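Local coordinates for endoglucanase A (Clostridium longisporum, PDB 6Q1I), which hydrolyses internal beta-1,4-glucosidic linkages in cellulose, lichenan and barley beta-glucan through its family 5 glycoside hydrolase domain, at residues I122-K136 with E176-E190. Numbering follows the deposited sequence.
Sequences IPTYAKESSVTPKLK and ESRDVVNKYNAAALE
Two neighbouring helices on the outside of the (beta/alpha)8 barrel, 128-136 and 176-190, run side by side at 29°, and Tyr184 is the knob between them, seated among Glu128, Val131, Thr132 and Leu135. Val131 CG1 and Val180 CG1, the latter from its own helix, sit on opposite faces of the Tyr184 ring, each toward the rim; the Val131 CG1 contact is a CH-pi one, 3.8 Å from the Tyr184 ring centroid. Tyr184 OH donates to Ile122 O (2.8 Å), coming from above the carbonyl plane. Thr124 N reaches the same oxygen from the other face and closes the inverse gamma turn centred on Pro123, so the tyrosine links that turn to helix 176-190. Pro123 CB packs on Val181 CG2 at 3.8 Å.

Farther out, Glu176, extended with CG anti to its backbone N, runs past the Tyr125 ring over one face; CG makes a CH-pi contact there and OE2 takes Tyr125 N through its anti lone pair (2.8 Å). Tyr125 OH donates to Asp179 OD2 (2.7 Å). At the other end Lys136 curls so that Lys136 NZ makes a salt bridge to Glu190 OE1 (2.7 Å) and a hydrogen bond to Ala187 O, with Ser191 as a further partner. Consecutive outer helices running in the same direction are characteristic of the TIM barrel.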
ATOM      1  N   ILE A 122       9.136   2.663  15.678  1.00  9.93           N
ATOM      2  CA  ILE A 122      10.099   3.753  15.588  1.00 10.02           C
ATOM      3  C   ILE A 122      11.431   3.141  15.176  1.00  9.98           C
ATOM      4  O   ILE A 122      11.986   2.328  15.929  1.00 10.42           O
ATOM      5  CB  ILE A 122      10.212   4.486  16.933  1.00 11.04           C
ATOM      6  CG1 ILE A 122       8.872   5.132  17.303  1.00 12.67           C
ATOM      7  CG2 ILE A 122      11.327   5.515  16.872  1.00 12.40           C
ATOM      8  CD1 ILE A 122       8.760   5.460  18.775  1.00 15.00           C
ATOM      9  N   PRO A 123      11.971   3.477  13.992  1.00  9.52           N
ATOM     10  CA  PRO A 123      13.174   2.773  13.490  1.00  9.21           C
ATOM     11  C   PRO A 123      14.480   3.388  13.984  1.00 10.22           C
ATOM     12  O   PRO A 123      15.242   4.009  13.233  1.00 10.65           O
ATOM     13  CB  PRO A 123      13.001   2.878  11.972  1.00  9.33           C
ATOM     14  CG  PRO A 123      12.313   4.217  11.778  1.00 10.49           C
ATOM     15  CD  PRO A 123      11.385   4.370  12.967  1.00 10.21           C
ATOM     16  N   THR A 124      14.754   3.201  15.277  1.00 11.08           N
ATOM     17  CA  THR A 124      16.028   3.571  15.876  1.00 11.20           C
ATOM     18  C   THR A 124      16.576   2.391  16.663  1.00 11.07           C
ATOM     19  O   THR A 124      15.831   1.528  17.131  1.00 11.55           O
ATOM     20  CB  THR A 124      15.897   4.757  16.844  1.00 12.67           C
ATOM     21  OG1 THR A 124      15.063   4.371  17.939  1.00 12.92           O
ATOM     22  CG2 THR A 124      15.309   5.970  16.151  1.00 14.35           C
ATOM     23  N   TYR A 125      17.901   2.372  16.824  1.00 11.82           N
ATOM     24  CA  TYR A 125      18.513   1.337  17.649  1.00 13.20           C
ATOM     25  C   TYR A 125      17.988   1.393  19.078  1.00 14.68           C
ATOM     26  O   TYR A 125      17.812   0.349  19.707  1.00 15.81           O
ATOM     27  CB  TYR A 125      20.040   1.454  17.636  1.00 14.58           C
ATOM     28  CG  TYR A 125      20.678   1.218  16.281  1.00 14.42           C
ATOM     29  CD1 TYR A 125      20.237   0.201  15.444  1.00 14.44           C
ATOM     30  CD2 TYR A 125      21.734   2.006  15.848  1.00 14.87           C
ATOM     31  CE1 TYR A 125      20.809  -0.013  14.214  1.00 14.02           C
ATOM     32  CE2 TYR A 125      22.318   1.800  14.614  1.00 15.30           C
ATOM     33  CZ  TYR A 125      21.857   0.787  13.803  1.00 14.79           C
ATOM     34  OH  TYR A 125      22.440   0.584  12.569  1.00 15.66           O
ATOM     35  N   ALA A 126      17.680   2.592  19.580  1.00 14.82           N
ATOM     36  CA  ALA A 126      17.207   2.723  20.954  1.00 15.28           C
ATOM     37  C   ALA A 126      15.816   2.130  21.155  1.00 14.98           C
ATOM     38  O   ALA A 126      15.477   1.729  22.275  1.00 17.02           O
ATOM     39  CB  ALA A 126      17.188   4.194  21.365  1.00 17.03           C
ATOM     40  N   LYS A 127      14.990   2.081  20.109  1.00 13.86           N
ATOM     41  CA  LYS A 127      13.636   1.559  20.238  1.00 13.27           C
ATOM     42  C   LYS A 127      13.500   0.120  19.769  1.00 12.72           C
ATOM     43  O   LYS A 127      12.456  -0.491  20.002  1.00 12.93           O
ATOM     44  CB  LYS A 127      12.658   2.444  19.468  1.00 14.62           C
ATOM     45  CG  LYS A 127      12.432   3.796  20.113  1.00 17.53           C
ATOM     46  CD  LYS A 127      11.613   3.673  21.372  1.00 22.58           C
ATOM     47  CE  LYS A 127      11.329   5.033  21.976  1.00 26.32           C
ATOM     48  NZ  LYS A 127      10.414   4.911  23.139  1.00 29.79           N
ATOM     49  N   GLU A 128      14.536  -0.438  19.150  1.00 13.03           N
ATOM     50  CA  GLU A 128      14.432  -1.766  18.555  1.00 13.73           C
ATOM     51  C   GLU A 128      13.964  -2.819  19.560  1.00 12.84           C
ATOM     52  O   GLU A 128      13.161  -3.695  19.217  1.00 13.78           O
ATOM     53  CB  GLU A 128      15.788  -2.141  17.964  1.00 17.32           C
ATOM     54  CG  GLU A 128      15.752  -3.237  16.972  1.00 20.28           C
ATOM     55  CD  GLU A 128      17.085  -3.468  16.256  1.00 20.31           C
ATOM     56  OE1 GLU A 128      18.067  -2.678  16.377  1.00 21.64           O
ATOM     57  OE2 GLU A 128      17.135  -4.482  15.539  1.00 22.96           O
ATOM     58  N   SER A 129      14.461  -2.774  20.798  1.00 12.39           N
ATOM     59  CA  SER A 129      14.129  -3.832  21.748  1.00 12.68           C
ATOM     60  C   SER A 129      12.673  -3.780  22.195  1.00 13.32           C
ATOM     61  O   SER A 129      12.135  -4.798  22.643  1.00 14.98           O
ATOM     62  CB  SER A 129      15.049  -3.768  22.970  1.00 13.51           C
ATOM     63  OG  SER A 129      14.779  -2.606  23.729  1.00 14.39           O
ATOM     64  N   SER A 130      12.029  -2.620  22.105  1.00 13.84           N
ATOM     65  CA  SER A 130      10.623  -2.520  22.469  1.00 16.58           C
ATOM     66  C   SER A 130       9.697  -2.733  21.282  1.00 14.66           C
ATOM     67  O   SER A 130       8.576  -3.213  21.458  1.00 18.95           O
ATOM     68  CB  SER A 130      10.341  -1.168  23.127  1.00 22.60           C
ATOM     69  OG  SER A 130      10.722  -0.093  22.307  1.00 26.70           O
ATOM     70  N   VAL A 131      10.152  -2.426  20.073  1.00 12.56           N
ATOM     71  CA  VAL A 131       9.321  -2.584  18.887  1.00 11.51           C
ATOM     72  C   VAL A 131       9.289  -4.032  18.430  1.00 11.30           C
ATOM     73  O   VAL A 131       8.227  -4.559  18.089  1.00 12.51           O
ATOM     74  CB  VAL A 131       9.843  -1.674  17.762  1.00 12.29           C
ATOM     75  CG1 VAL A 131       9.076  -1.940  16.464  1.00 13.47           C
ATOM     76  CG2 VAL A 131       9.751  -0.213  18.173  1.00 14.87           C
ATOM     77  N   THR A 132      10.451  -4.685  18.377  1.00 11.53           N
ATOM     78  CA  THR A 132      10.555  -5.949  17.652  1.00 11.60           C
ATOM     79  C   THR A 132       9.667  -7.037  18.236  1.00 11.60           C
ATOM     80  O   THR A 132       8.931  -7.679  17.466  1.00 11.85           O
ATOM     81  CB  THR A 132      12.024  -6.373  17.531  1.00 12.90           C
ATOM     82  OG1 THR A 132      12.777  -5.326  16.903  1.00 14.19           O
ATOM     83  CG2 THR A 132      12.139  -7.644  16.692  1.00 15.13           C
ATOM     84  N   PRO A 133       9.663  -7.296  19.547  1.00 12.28           N
ATOM     85  CA  PRO A 133       8.788  -8.371  20.043  1.00 11.96           C
ATOM     86  C   PRO A 133       7.318  -8.100  19.774  1.00 11.67           C
ATOM     87  O   PRO A 133       6.559  -9.029  19.482  1.00 12.95           O
ATOM     88  CB  PRO A 133       9.101  -8.435  21.548  1.00 14.05           C
ATOM     89  CG  PRO A 133      10.380  -7.708  21.737  1.00 16.14           C
ATOM     90  CD  PRO A 133      10.534  -6.741  20.604  1.00 13.79           C
ATOM     91  N   LYS A 134       6.901  -6.836  19.884  1.00 12.05           N
ATOM     92  CA  LYS A 134       5.506  -6.478  19.660  1.00 11.59           C
ATOM     93  C   LYS A 134       5.133  -6.637  18.194  1.00 10.74           C
ATOM     94  O   LYS A 134       4.070  -7.178  17.876  1.00 11.27           O
ATOM     95  CB  LYS A 134       5.280  -5.048  20.141  1.00 12.34           C
ATOM     96  CG  LYS A 134       3.885  -4.507  19.943  1.00 13.24           C
ATOM     97  CD  LYS A 134       3.749  -3.160  20.629  1.00 13.83           C
ATOM     98  CE  LYS A 134       2.468  -2.454  20.273  1.00 16.58           C
ATOM     99  NZ  LYS A 134       2.347  -1.176  21.032  1.00 20.02           N
ATOM    100  N   LEU A 135       6.010  -6.200  17.286  1.00 10.11           N
ATOM    101  CA  LEU A 135       5.748  -6.363  15.857  1.00  8.96           C
ATOM    102  C   LEU A 135       5.679  -7.835  15.479  1.00  9.12           C
ATOM    103  O   LEU A 135       4.843  -8.233  14.657  1.00  9.93           O
ATOM    104  CB  LEU A 135       6.829  -5.640  15.051  1.00 10.21           C
ATOM    105  CG  LEU A 135       6.684  -5.683  13.529  1.00 10.70           C
ATOM    106  CD1 LEU A 135       5.397  -5.024  13.062  1.00 12.22           C
ATOM    107  CD2 LEU A 135       7.884  -5.031  12.874  1.00 12.18           C
ATOM    108  N   LYS A 136       6.533  -8.658  16.090  1.00 10.22           N
ATOM    109  CA  LYS A 136       6.532 -10.089  15.804  1.00  9.93           C
ATOM    110  C   LYS A 136       5.254 -10.758  16.308  1.00 10.13           C
ATOM    111  O   LYS A 136       4.667 -11.587  15.605  1.00 11.04           O
ATOM    112  CB  LYS A 136       7.781 -10.731  16.411  1.00 10.50           C
ATOM    113  CG  LYS A 136       9.069 -10.328  15.690  1.00 10.39           C
ATOM    114  CD  LYS A 136      10.300 -11.049  16.237  1.00 11.41           C
ATOM    115  CE  LYS A 136      10.342 -12.517  15.840  1.00 12.59           C
ATOM    116  NZ  LYS A 136      10.555 -12.727  14.379  1.00 13.17           N
ATOM    117  N   GLU A 176      21.270   4.521  10.240  1.00 10.79           N
ATOM    118  CA  GLU A 176      20.691   3.782  11.357  1.00 10.72           C
ATOM    119  C   GLU A 176      19.243   3.409  11.080  1.00 10.23           C
ATOM    120  O   GLU A 176      18.848   2.246  11.236  1.00 10.06           O
ATOM    121  CB  GLU A 176      20.774   4.626  12.632  1.00 12.21           C
ATOM    122  CG  GLU A 176      19.844   4.154  13.754  1.00 13.45           C
ATOM    123  CD  GLU A 176      19.936   5.003  15.003  1.00 17.00           C
ATOM    124  OE1 GLU A 176      20.585   6.072  14.969  1.00 23.06           O
ATOM    125  OE2 GLU A 176      19.346   4.603  16.024  1.00 15.44           O
ATOM    126  N   SER A 177      18.425   4.386  10.682  1.00  9.50           N
ATOM    127  CA  SER A 177      16.997   4.110  10.567  1.00  8.56           C
ATOM    128  C   SER A 177      16.682   3.251   9.343  1.00  8.41           C
ATOM    129  O   SER A 177      15.753   2.437   9.392  1.00  9.37           O
ATOM    130  CB  SER A 177      16.187   5.409  10.597  1.00  9.32           C
ATOM    131  OG  SER A 177      16.567   6.321   9.589  1.00 10.21           O
ATOM    132  N   ARG A 178      17.446   3.391   8.252  1.00  8.86           N
ATOM    133  CA  ARG A 178      17.267   2.481   7.120  1.00  8.46           C
ATOM    134  C   ARG A 178      17.662   1.053   7.494  1.00  8.28           C
ATOM    135  O   ARG A 178      16.993   0.093   7.094  1.00  9.20           O
ATOM    136  CB  ARG A 178      18.008   2.989   5.880  1.00  8.82           C
ATOM    137  CG  ARG A 178      17.464   4.315   5.351  1.00  8.83           C
ATOM    138  CD  ARG A 178      18.088   4.750   4.016  1.00  8.75           C
ATOM    139  NE  ARG A 178      19.529   4.977   4.092  1.00 10.39           N
ATOM    140  CZ  ARG A 178      20.110   6.134   4.405  1.00 11.26           C
ATOM    141  NH1 ARG A 178      19.400   7.224   4.653  1.00 11.27           N
ATOM    142  NH2 ARG A 178      21.435   6.211   4.451  1.00 12.72           N
ATOM    143  N   ASP A 179      18.719   0.898   8.289  1.00  9.16           N
ATOM    144  CA  ASP A 179      19.087  -0.415   8.817  1.00  9.37           C
ATOM    145  C   ASP A 179      17.958  -0.992   9.668  1.00  9.60           C
ATOM    146  O   ASP A 179      17.557  -2.147   9.485  1.00 10.12           O
ATOM    147  CB  ASP A 179      20.378  -0.264   9.627  1.00 10.65           C
ATOM    148  CG  ASP A 179      20.913  -1.578  10.161  1.00 12.91           C
ATOM    149  OD1 ASP A 179      20.759  -2.620   9.498  1.00 14.84           O
ATOM    150  OD2 ASP A 179      21.518  -1.547  11.255  1.00 14.83           O
ATOM    151  N   VAL A 180      17.405  -0.190  10.585  1.00  9.48           N
ATOM    152  CA  VAL A 180      16.368  -0.715  11.472  1.00  9.53           C
ATOM    153  C   VAL A 180      15.097  -1.069  10.698  1.00  8.93           C
ATOM    154  O   VAL A 180      14.441  -2.067  11.008  1.00  9.40           O
ATOM    155  CB  VAL A 180      16.107   0.223  12.660  1.00 10.07           C
ATOM    156  CG1 VAL A 180      14.942  -0.281  13.510  1.00 10.77           C
ATOM    157  CG2 VAL A 180      17.371   0.349  13.522  1.00 11.30           C
ATOM    158  N   VAL A 181      14.738  -0.291   9.670  1.00  8.71           N
ATOM    159  CA  VAL A 181      13.594  -0.675   8.842  1.00  8.07           C
ATOM    160  C   VAL A 181      13.816  -2.058   8.236  1.00  7.83           C
ATOM    161  O   VAL A 181      12.917  -2.900   8.231  1.00  9.09           O
ATOM    162  CB  VAL A 181      13.296   0.389   7.769  1.00  8.66           C
ATOM    163  CG1 VAL A 181      12.312  -0.167   6.731  1.00  8.96           C
ATOM    164  CG2 VAL A 181      12.734   1.636   8.413  1.00  9.08           C
ATOM    165  N   ASN A 182      15.018  -2.308   7.700  1.00  9.56           N
ATOM    166  CA  ASN A 182      15.311  -3.636   7.170  1.00  8.18           C
ATOM    167  C   ASN A 182      15.168  -4.709   8.246  1.00  9.35           C
ATOM    168  O   ASN A 182      14.660  -5.801   7.978  1.00 10.01           O
ATOM    169  CB  ASN A 182      16.731  -3.692   6.595  1.00  9.31           C
ATOM    170  CG  ASN A 182      16.850  -3.025   5.242  1.00 10.76           C
ATOM    171  OD1 ASN A 182      15.987  -3.175   4.376  1.00 10.67           O
ATOM    172  ND2 ASN A 182      17.952  -2.320   5.040  1.00 11.50           N
ATOM    173  N   LYS A 183      15.614  -4.412   9.469  0.58  8.94           N
ATOM    174  CA  LYS A 183      15.525  -5.385  10.556  0.58  8.63           C
ATOM    175  C   LYS A 183      14.079  -5.641  10.972  0.58  8.80           C
ATOM    176  O   LYS A 183      13.714  -6.777  11.287  0.58 10.43           O
ATOM    177  CB  LYS A 183      16.375  -4.916  11.737  0.58  9.91           C
ATOM    178  CG  LYS A 183      17.877  -4.945  11.417  0.58 11.87           C
ATOM    179  CD  LYS A 183      18.782  -4.341  12.494  0.58 12.64           C
ATOM    180  CE  LYS A 183      20.240  -4.708  12.221  0.58 16.70           C
ATOM    181  NZ  LYS A 183      21.223  -3.849  12.957  0.58 18.55           N
ATOM    182  N   TYR A 184      13.242  -4.601  10.993  1.00  8.42           N
ATOM    183  CA  TYR A 184      11.831  -4.798  11.305  1.00  8.53           C
ATOM    184  C   TYR A 184      11.146  -5.619  10.215  1.00  8.22           C
ATOM    185  O   TYR A 184      10.330  -6.499  10.514  1.00  9.01           O
ATOM    186  CB  TYR A 184      11.129  -3.452  11.473  1.00  8.68           C
ATOM    187  CG  TYR A 184      11.485  -2.637  12.706  1.00  8.40           C
ATOM    188  CD1 TYR A 184      12.129  -3.203  13.799  1.00 10.13           C
ATOM    189  CD2 TYR A 184      11.143  -1.291  12.777  1.00  8.89           C
ATOM    190  CE1 TYR A 184      12.432  -2.449  14.918  1.00  9.85           C
ATOM    191  CE2 TYR A 184      11.438  -0.533  13.898  1.00  9.58           C
ATOM    192  CZ  TYR A 184      12.091  -1.115  14.962  1.00  9.37           C
ATOM    193  OH  TYR A 184      12.418  -0.385  16.080  1.00 10.69           O
ATOM    194  N   ASN A 185      11.431  -5.314   8.944  1.00  8.15           N
ATOM    195  CA  ASN A 185      10.868  -6.104   7.852  1.00  8.21           C
ATOM    196  C   ASN A 185      11.268  -7.571   7.984  1.00  8.10           C
ATOM    197  O   ASN A 185      10.438  -8.470   7.797  1.00  8.84           O
ATOM    198  CB  ASN A 185      11.345  -5.575   6.493  1.00  8.01           C
ATOM    199  CG  ASN A 185      10.641  -4.307   6.050  1.00  8.63           C
ATOM    200  OD1 ASN A 185       9.519  -4.000   6.469  1.00  8.73           O
ATOM    201  ND2 ASN A 185      11.288  -3.579   5.148  1.00  9.14           N
ATOM    202  N   ALA A 186      12.550  -7.831   8.280  1.00  9.00           N
ATOM    203  CA  ALA A 186      13.026  -9.209   8.396  1.00  9.75           C
ATOM    204  C   ALA A 186      12.372  -9.916   9.577  1.00  9.05           C
ATOM    205  O   ALA A 186      12.055 -11.109   9.496  1.00  9.63           O
ATOM    206  CB  ALA A 186      14.551  -9.230   8.534  1.00 10.35           C
ATOM    207  N   ALA A 187      12.167  -9.193  10.683  1.00  9.68           N
ATOM    208  CA  ALA A 187      11.534  -9.783  11.858  1.00 10.36           C
ATOM    209  C   ALA A 187      10.080 -10.125  11.578  1.00  9.01           C
ATOM    210  O   ALA A 187       9.601 -11.190  11.980  1.00  9.76           O
ATOM    211  CB  ALA A 187      11.628  -8.828  13.048  1.00 11.32           C
ATOM    212  N   ALA A 188       9.361  -9.230  10.896  1.00  8.73           N
ATOM    213  CA  ALA A 188       7.984  -9.525  10.519  1.00  8.41           C
ATOM    214  C   ALA A 188       7.917 -10.734   9.595  1.00  7.93           C
ATOM    215  O   ALA A 188       7.065 -11.613   9.771  1.00  9.14           O
ATOM    216  CB  ALA A 188       7.371  -8.306   9.838  1.00  8.72           C
ATOM    217  N   LEU A 189       8.812 -10.792   8.600  1.00  8.81           N
ATOM    218  CA  LEU A 189       8.840 -11.932   7.689  1.00  8.67           C
ATOM    219  C   LEU A 189       9.111 -13.234   8.438  1.00  9.35           C
ATOM    220  O   LEU A 189       8.481 -14.260   8.160  1.00 10.65           O
ATOM    221  CB  LEU A 189       9.901 -11.701   6.614  1.00  9.81           C
ATOM    222  CG  LEU A 189      10.083 -12.816   5.584  1.00 10.57           C
ATOM    223  CD1 LEU A 189       8.838 -13.016   4.751  1.00 12.41           C
ATOM    224  CD2 LEU A 189      11.274 -12.501   4.708  1.00 13.17           C
ATOM    225  N   GLU A 190      10.057 -13.220   9.378  1.00  9.42           N
ATOM    226  CA  GLU A 190      10.365 -14.436  10.123  1.00  9.91           C
ATOM    227  C   GLU A 190       9.136 -14.928  10.869  1.00  9.73           C
ATOM    228  O   GLU A 190       8.852 -16.128  10.893  1.00 10.91           O
ATOM    229  CB  GLU A 190      11.518 -14.176  11.093  1.00 11.50           C
ATOM    230  CG  GLU A 190      12.175 -15.431  11.663  1.00 13.39           C
ATOM    231  CD  GLU A 190      11.473 -16.029  12.872  1.00 15.33           C
ATOM    232  OE1 GLU A 190      10.689 -15.333  13.560  1.00 16.06           O
ATOM    233  OE2 GLU A 190      11.736 -17.220  13.139  1.00 16.83           O
TER
HETATM  234  O   HOH W   1      19.050   5.066  18.577  1.00 17.26           O